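Local coordinates for aldehyde dehydrogenase family protein (Pseudomonas syringae pv. tomato, PDB 5IUV) that probably oxidises indole-3-acetaldehyde to the auxin indole-3-acetic acid, using NAD+ as the electron acceptor, at residues A[127-131]-A[175-180]; A[231-237]-A[258-262]. Residues are numbered along the deposited sequence.

Interaction 1: residues A[127-131]-A[175-180]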
ATOM      1  N   ALA A 127     -22.444   4.774  -0.477  1.00  6.94           N
ATOM      2  CA  ALA A 127     -21.490   4.445  -1.527  1.00  6.95           C
ATOM      3  C   ALA A 127     -20.935   5.715  -2.161  1.00  7.03           C
ATOM      4  O   ALA A 127     -19.759   5.771  -2.498  1.00  7.20           O
ATOM      5  CB  ALA A 127     -22.134   3.547  -2.594  1.00  6.89           C
ATOM      6  N   LEU A 128     -21.783   6.730  -2.320  1.00  7.31           N
ATOM      7  CA  LEU A 128     -21.354   7.997  -2.910  1.00  7.86           C
ATOM      8  C   LEU A 128     -20.414   8.768  -1.985  1.00  8.70           C
ATOM      9  O   LEU A 128     -19.379   9.270  -2.419  1.00  8.60           O
ATOM     10  CB  LEU A 128     -22.568   8.877  -3.263  1.00  6.28           C
ATOM     11  CG  LEU A 128     -23.558   8.355  -4.313  1.00 10.61           C
ATOM     12  CD1 LEU A 128     -24.633   9.394  -4.649  1.00 10.18           C
ATOM     13  CD2 LEU A 128     -22.821   7.931  -5.574  1.00  9.23           C
ATOM     14  N   SER A 129     -20.776   8.876  -0.712  1.00  9.73           N
ATOM     15  CA  SER A 129     -19.973   9.667   0.216  1.00  9.28           C
ATOM     16  C   SER A 129     -18.683   8.952   0.604  1.00  8.03           C
ATOM     17  O   SER A 129     -17.647   9.588   0.746  1.00  7.75           O
ATOM     18  CB  SER A 129     -20.780  10.024   1.475  1.00 10.81           C
ATOM     19  OG  SER A 129     -21.293   8.878   2.125  1.00 11.55           O
ATOM     20  N   TRP A 130     -18.742   7.639   0.794  1.00  6.41           N
ATOM     21  CA  TRP A 130     -17.537   6.892   1.162  1.00  8.54           C
ATOM     22  C   TRP A 130     -16.531   6.986   0.022  1.00  7.29           C
ATOM     23  O   TRP A 130     -15.352   7.249   0.245  1.00  6.05           O
ATOM     24  CB  TRP A 130     -17.869   5.428   1.482  1.00  8.16           C
ATOM     25  CG  TRP A 130     -16.750   4.614   2.100  1.00  8.67           C
ATOM     26  CD1 TRP A 130     -16.550   4.373   3.435  1.00 10.12           C
ATOM     27  CD2 TRP A 130     -15.711   3.910   1.409  1.00  6.94           C
ATOM     28  NE1 TRP A 130     -15.448   3.571   3.611  1.00  9.23           N
ATOM     29  CE2 TRP A 130     -14.914   3.275   2.385  1.00  8.06           C
ATOM     30  CE3 TRP A 130     -15.373   3.761   0.057  1.00  9.21           C
ATOM     31  CZ2 TRP A 130     -13.796   2.499   2.052  1.00  7.47           C
ATOM     32  CZ3 TRP A 130     -14.266   2.994  -0.271  1.00  7.63           C
ATOM     33  CH2 TRP A 130     -13.488   2.376   0.724  1.00  7.29           C
ATOM     34  N   SER A 131     -17.004   6.783  -1.202  1.00  8.18           N
ATOM     35  CA  SER A 131     -16.143   6.909  -2.371  1.00 10.05           C
ATOM     36  C   SER A 131     -15.553   8.314  -2.457  1.00 10.05           C
ATOM     37  O   SER A 131     -14.365   8.480  -2.723  1.00 10.35           O
ATOM     38  CB  SER A 131     -16.914   6.585  -3.655  1.00 11.80           C
ATOM     39  OG  SER A 131     -17.316   5.226  -3.682  1.00 12.89           O
ATOM     40  N   CYS A 175     -25.456   3.535  -7.459  1.00 10.21           N
ATOM     41  CA  CYS A 175     -24.496   4.252  -6.624  1.00  7.88           C
ATOM     42  C   CYS A 175     -23.191   3.483  -6.412  1.00 10.22           C
ATOM     43  O   CYS A 175     -22.126   4.089  -6.278  1.00  7.42           O
ATOM     44  CB  CYS A 175     -25.127   4.590  -5.274  1.00  6.35           C
ATOM     45  SG  CYS A 175     -26.375   5.891  -5.384  1.00 13.00           S
ATOM     46  N   TRP A 176     -23.272   2.152  -6.365  1.00  6.15           N
ATOM     47  CA  TRP A 176     -22.066   1.334  -6.342  1.00  8.06           C
ATOM     48  C   TRP A 176     -21.168   1.617  -7.536  1.00  8.02           C
ATOM     49  O   TRP A 176     -19.945   1.532  -7.426  1.00  8.14           O
ATOM     50  CB  TRP A 176     -22.410  -0.156  -6.317  1.00  9.11           C
ATOM     51  CG  TRP A 176     -22.762  -0.675  -4.966  1.00 12.46           C
ATOM     52  CD1 TRP A 176     -23.116   0.055  -3.868  1.00 12.39           C
ATOM     53  CD2 TRP A 176     -22.793  -2.047  -4.564  1.00 12.86           C
ATOM     54  NE1 TRP A 176     -23.369  -0.783  -2.805  1.00 10.67           N
ATOM     55  CE2 TRP A 176     -23.172  -2.078  -3.207  1.00 12.79           C
ATOM     56  CE3 TRP A 176     -22.537  -3.254  -5.224  1.00 12.67           C
ATOM     57  CZ2 TRP A 176     -23.310  -3.272  -2.496  1.00 13.35           C
ATOM     58  CZ3 TRP A 176     -22.662  -4.437  -4.515  1.00 13.89           C
ATOM     59  CH2 TRP A 176     -23.048  -4.437  -3.163  1.00 14.82           C
ATOM     60  N   LYS A 177     -21.768   1.943  -8.680  1.00  8.88           N
ATOM     61  CA  LYS A 177     -20.997   2.301  -9.868  1.00  8.69           C
ATOM     62  C   LYS A 177     -20.645   3.784  -9.849  1.00  7.93           C
ATOM     63  O   LYS A 177     -19.498   4.138 -10.080  1.00  7.32           O
ATOM     64  CB  LYS A 177     -21.756   1.978 -11.170  1.00 10.50           C
ATOM     65  CG  LYS A 177     -22.381   0.577 -11.268  1.00  8.83           C
ATOM     66  CD  LYS A 177     -21.344  -0.533 -11.222  1.00 11.07           C
ATOM     67  CE  LYS A 177     -21.998  -1.889 -11.505  1.00 15.00           C
ATOM     68  NZ  LYS A 177     -21.116  -3.052 -11.175  1.00 16.69           N
ATOM     69  N   LEU A 178     -21.631   4.645  -9.581  1.00  6.85           N
ATOM     70  CA  LEU A 178     -21.430   6.093  -9.670  1.00  7.22           C
ATOM     71  C   LEU A 178     -20.396   6.612  -8.678  1.00  7.43           C
ATOM     72  O   LEU A 178     -19.634   7.528  -8.985  1.00  8.53           O
ATOM     73  CB  LEU A 178     -22.748   6.842  -9.443  1.00  6.65           C
ATOM     74  CG  LEU A 178     -23.852   6.697 -10.485  1.00 11.16           C
ATOM     75  CD1 LEU A 178     -25.021   7.607 -10.121  1.00 12.60           C
ATOM     76  CD2 LEU A 178     -23.330   7.015 -11.862  1.00 12.36           C
ATOM     77  N   GLY A 179     -20.390   6.040  -7.482  1.00  6.09           N
ATOM     78  CA  GLY A 179     -19.446   6.450  -6.456  1.00  8.12           C
ATOM     79  C   GLY A 179     -18.005   6.513  -6.941  1.00  8.63           C
ATOM     80  O   GLY A 179     -17.433   7.591  -7.056  1.00  7.50           O
ATOM     81  N   PRO A 180     -17.407   5.350  -7.227  1.00  5.49           N
ATOM     82  CA  PRO A 180     -16.026   5.305  -7.728  1.00  5.50           C
ATOM     83  C   PRO A 180     -15.845   5.902  -9.134  1.00  6.63           C
ATOM     84  O   PRO A 180     -14.812   6.525  -9.394  1.00  6.93           O
ATOM     85  CB  PRO A 180     -15.702   3.801  -7.723  1.00  5.45           C
ATOM     86  CG  PRO A 180     -17.045   3.117  -7.722  1.00  6.88           C
ATOM     87  CD  PRO A 180     -17.945   4.010  -6.946  1.00  6.16           C
TER

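Interaction 2: residues A[231-237]-A[258-262]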
ATOM      1  N   LEU A 231     -24.876   1.322 -26.153  1.00  7.44           N
ATOM      2  CA  LEU A 231     -23.782   1.790 -25.310  1.00  7.97           C
ATOM      3  C   LEU A 231     -22.622   0.793 -25.291  1.00  8.22           C
ATOM      4  O   LEU A 231     -21.460   1.183 -25.366  1.00  7.00           O
ATOM      5  CB  LEU A 231     -24.278   2.051 -23.880  1.00  9.73           C
ATOM      6  CG  LEU A 231     -25.142   3.304 -23.656  1.00  9.57           C
ATOM      7  CD1 LEU A 231     -25.753   3.310 -22.252  1.00  9.50           C
ATOM      8  CD2 LEU A 231     -24.328   4.571 -23.882  1.00 10.33           C
ATOM      9  N   ALA A 232     -22.942  -0.492 -25.186  1.00  7.91           N
ATOM     10  CA  ALA A 232     -21.915  -1.533 -25.135  1.00 10.09           C
ATOM     11  C   ALA A 232     -21.152  -1.668 -26.455  1.00 10.52           C
ATOM     12  O   ALA A 232     -19.988  -2.084 -26.473  1.00 10.33           O
ATOM     13  CB  ALA A 232     -22.537  -2.857 -24.754  1.00 12.14           C
ATOM     14  N   LEU A 233     -21.799  -1.313 -27.556  1.00  9.02           N
ATOM     15  CA  LEU A 233     -21.153  -1.353 -28.868  1.00  9.81           C
ATOM     16  C   LEU A 233     -20.545  -0.012 -29.282  1.00  9.43           C
ATOM     17  O   LEU A 233     -19.963   0.096 -30.361  1.00  9.07           O
ATOM     18  CB  LEU A 233     -22.154  -1.792 -29.940  1.00 10.83           C
ATOM     19  CG  LEU A 233     -22.549  -3.264 -29.978  1.00 10.94           C
ATOM     20  CD1 LEU A 233     -23.789  -3.455 -30.846  1.00  9.72           C
ATOM     21  CD2 LEU A 233     -21.386  -4.088 -30.514  1.00 10.75           C
ATOM     22  N   HIS A 234     -20.687   1.012 -28.447  1.00  9.20           N
ATOM     23  CA  HIS A 234     -20.271   2.351 -28.873  1.00 10.32           C
ATOM     24  C   HIS A 234     -18.752   2.464 -28.991  1.00 10.23           C
ATOM     25  O   HIS A 234     -18.022   2.021 -28.112  1.00 10.18           O
ATOM     26  CB  HIS A 234     -20.797   3.428 -27.922  1.00  7.57           C
ATOM     27  CG  HIS A 234     -20.880   4.782 -28.557  1.00 10.65           C
ATOM     28  ND1 HIS A 234     -19.771   5.574 -28.763  1.00 11.56           N
ATOM     29  CD2 HIS A 234     -21.932   5.469 -29.058  1.00 11.57           C
ATOM     30  CE1 HIS A 234     -20.140   6.698 -29.355  1.00 12.14           C
ATOM     31  NE2 HIS A 234     -21.447   6.661 -29.542  1.00 12.01           N
ATOM     32  N   MET A 235     -18.288   3.072 -30.081  1.00 10.24           N
ATOM     33  CA  MET A 235     -16.860   3.139 -30.367  1.00 10.04           C
ATOM     34  C   MET A 235     -16.120   4.207 -29.557  1.00 10.43           C
ATOM     35  O   MET A 235     -14.894   4.284 -29.612  1.00 11.94           O
ATOM     36  CB  MET A 235     -16.630   3.380 -31.868  1.00 10.25           C
ATOM     37  CG  MET A 235     -17.131   2.241 -32.750  1.00 11.00           C
ATOM     38  SD  MET A 235     -16.219   0.720 -32.420  1.00 14.25           S
ATOM     39  CE  MET A 235     -14.629   1.141 -33.125  1.00 19.60           C
ATOM     40  N   ASP A 236     -16.846   5.030 -28.810  1.00  8.23           N
ATOM     41  CA  ASP A 236     -16.184   6.052 -28.000  1.00  9.05           C
ATOM     42  C   ASP A 236     -16.517   5.918 -26.511  1.00  7.64           C
ATOM     43  O   ASP A 236     -16.325   6.850 -25.733  1.00  7.77           O
ATOM     44  CB  ASP A 236     -16.546   7.457 -28.510  1.00 12.42           C
ATOM     45  CG  ASP A 236     -15.601   8.534 -27.980  1.00 18.73           C
ATOM     46  OD1 ASP A 236     -14.377   8.300 -27.973  1.00 18.72           O
ATOM     47  OD2 ASP A 236     -16.084   9.608 -27.556  1.00 20.07           O
ATOM     48  N   VAL A 237     -17.021   4.753 -26.120  1.00  6.65           N
ATOM     49  CA  VAL A 237     -17.152   4.423 -24.703  1.00  5.87           C
ATOM     50  C   VAL A 237     -15.908   3.640 -24.297  1.00  9.24           C
ATOM     51  O   VAL A 237     -15.561   2.648 -24.944  1.00 10.87           O
ATOM     52  CB  VAL A 237     -18.435   3.602 -24.417  1.00  8.33           C
ATOM     53  CG1 VAL A 237     -18.413   3.019 -23.007  1.00  5.71           C
ATOM     54  CG2 VAL A 237     -19.683   4.458 -24.622  1.00  9.71           C
ATOM     55  N   GLU A 258     -16.522  -6.869 -30.634  1.00 11.85           N
ATOM     56  CA  GLU A 258     -17.038  -6.474 -31.939  1.00 13.09           C
ATOM     57  C   GLU A 258     -16.815  -4.990 -32.220  1.00 15.05           C
ATOM     58  O   GLU A 258     -16.892  -4.556 -33.365  1.00 17.45           O
ATOM     59  CB  GLU A 258     -18.532  -6.788 -32.038  1.00 10.96           C
ATOM     60  CG  GLU A 258     -18.872  -8.267 -32.058  1.00 12.95           C
ATOM     61  CD  GLU A 258     -20.378  -8.505 -32.072  1.00 16.49           C
ATOM     62  OE1 GLU A 258     -21.142  -7.550 -31.816  1.00 17.26           O
ATOM     63  OE2 GLU A 258     -20.798  -9.646 -32.343  1.00 19.26           O
ATOM     64  N   SER A 259     -16.551  -4.212 -31.176  1.00 12.07           N
ATOM     65  CA  SER A 259     -16.486  -2.764 -31.327  1.00 10.12           C
ATOM     66  C   SER A 259     -15.076  -2.224 -31.104  1.00 12.27           C
ATOM     67  O   SER A 259     -14.249  -2.273 -32.018  1.00 13.11           O
ATOM     68  CB  SER A 259     -17.496  -2.069 -30.387  1.00 10.91           C
ATOM     69  OG  SER A 259     -17.327  -2.450 -29.032  1.00 11.60           O
ATOM     70  N   ASN A 260     -14.786  -1.718 -29.906  1.00 11.05           N
ATOM     71  CA  ASN A 260     -13.529  -0.994 -29.684  1.00  9.93           C
ATOM     72  C   ASN A 260     -12.623  -1.554 -28.584  1.00 11.18           C
ATOM     73  O   ASN A 260     -11.725  -0.854 -28.104  1.00  9.49           O
ATOM     74  CB  ASN A 260     -13.837   0.477 -29.361  1.00  7.81           C
ATOM     75  CG  ASN A 260     -14.563   0.652 -28.024  1.00 11.27           C
ATOM     76  OD1 ASN A 260     -15.132  -0.296 -27.475  1.00  9.90           O
ATOM     77  ND2 ASN A 260     -14.542   1.873 -27.497  1.00  7.61           N
ATOM     78  N   MET A 261     -12.862  -2.802 -28.184  1.00 12.53           N
ATOM     79  CA  MET A 261     -12.098  -3.438 -27.113  1.00 12.60           C
ATOM     80  C   MET A 261     -12.207  -2.637 -25.808  1.00 12.81           C
ATOM     81  O   MET A 261     -11.249  -2.558 -25.027  1.00  9.73           O
ATOM     82  CB  MET A 261     -10.621  -3.601 -27.521  1.00 17.16           C
ATOM     83  CG  MET A 261      -9.815  -4.577 -26.668  1.00 19.76           C
ATOM     84  SD  MET A 261      -8.013  -4.428 -26.882  1.00 33.19           S
ATOM     85  CE  MET A 261      -7.933  -4.850 -28.590  1.00  8.64           C
ATOM     86  N   LYS A 262     -13.378  -2.047 -25.564  1.00  7.88           N
ATOM     87  CA  LYS A 262     -13.602  -1.313 -24.317  1.00 10.50           C
ATOM     88  C   LYS A 262     -13.410  -2.249 -23.129  1.00  9.53           C
ATOM     89  O   LYS A 262     -13.615  -3.455 -23.259  1.00  7.95           O
ATOM     90  CB  LYS A 262     -15.008  -0.692 -24.288  1.00  7.72           C
ATOM     91  CG  LYS A 262     -16.147  -1.689 -24.492  1.00  7.82           C
ATOM     92  CD  LYS A 262     -17.517  -1.054 -24.194  1.00  7.80           C
ATOM     93  CE  LYS A 262     -17.843   0.081 -25.162  1.00  9.34           C
ATOM     94  NZ  LYS A 262     -17.822  -0.348 -26.592  1.00  9.85           N
TER

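Interaction 1: residues A[127-131]-A[175-180]
Residues 127-131 and 175-180 are pieces of two helices that run side by side in the same direction. The axes of these two segments come within 7.9 Å and cross at -23°. The nearest CA atoms are those of Leu128 and Gly179, 4.3 Å apart. Gly179 has no side chain here, and a CB would clash with Ser131 OG and Ala127 O. Ser131 CB instead reaches Gly179 C at 3.5 Å. Ser131 OG turns back on its own helix and donates to Ala127 O at 2.8 Å. Next to the glycine, Leu128 CG meets Cys175 SG at 3.9 Å, and Leu128 CD2 meets Leu178 CB at 4.0 Å. Ala127 CB lies 3.8 Å from Trp176 CD1. The Trp176 indole lies beside the bound NAD and near Cys302 and Glu267, the predicted active-site residue. The contact thus joins helix 113-134 to the helix that carries this tryptophan. With the serine hydroxyl satisfied within its own helix, these two segments are held by apolar van der Waals contact and close backbone fit.

Interaction 2: residues A[231-237]-A[258-262]
Lys262, Met235 and Ser259 bury the most surface here, with Asn260 close behind. Lys262 gives 80 Å². The Lys262 side chain folds over Val237, with Lys262 CE 3.6 Å from Val237 CB. Lys262 NZ then donates to Ala232 O and to His234 O, both at 2.8 Å, and to Asn260 OD1, also at 2.8 Å. The ammonium group thus gathers carbonyls from the end of helix 224-232 and from the loop after it. Met235 lays its thioether across the other segment, with Met235 SD 3.4 Å from Ser259 C and 3.9 Å from Asn260 CB. Ser259 CB packs 3.3 Å from Leu233 O, while the serine hydroxyl bonds back to Tyr255 O. Asn260 ND2 donates to Val237 O at 2.9 Å and weakly to Met235 O at 3.2 Å, so it holds two carbonyls of the type I turn His234-Val237. The contact clamps together two helix-to-strand connections of the NAD-binding Rossmann-type domain. One leads from helix 224-232 to strand 239-243, the other from helix 246-258 to strand 263-267. Helix 56-72 covers Leu231, His234 and Val237, and a neighbouring subunit, another copy of the protein, packs against Glu258, Asn260 and Met261.

Overall arrangement
From the N terminus, several strands and helices precede helix 113-134, which opens interaction 1. The chain then passes through strands 140-142 and 149-164 before helix 170-183 returns to close interaction 1, a loop of 43 intervening residues. Strand 187-191, helix 198-210 and strand 217-219 follow. Helix 224-232 then opens interaction 2, which closes 20 residues later, after strand 239-243 and helix 246-258. The two loops follow in series and neither nest nor cross. The centres of interactions 1 and 2 are 24 Å apart, and the two do not touch. Both contacts belong to the part of the chain built round the sheet with strand 149-164. Interaction 1 pairs two helices, whereas interaction 2 joins connections leading into neighbouring parallel strands.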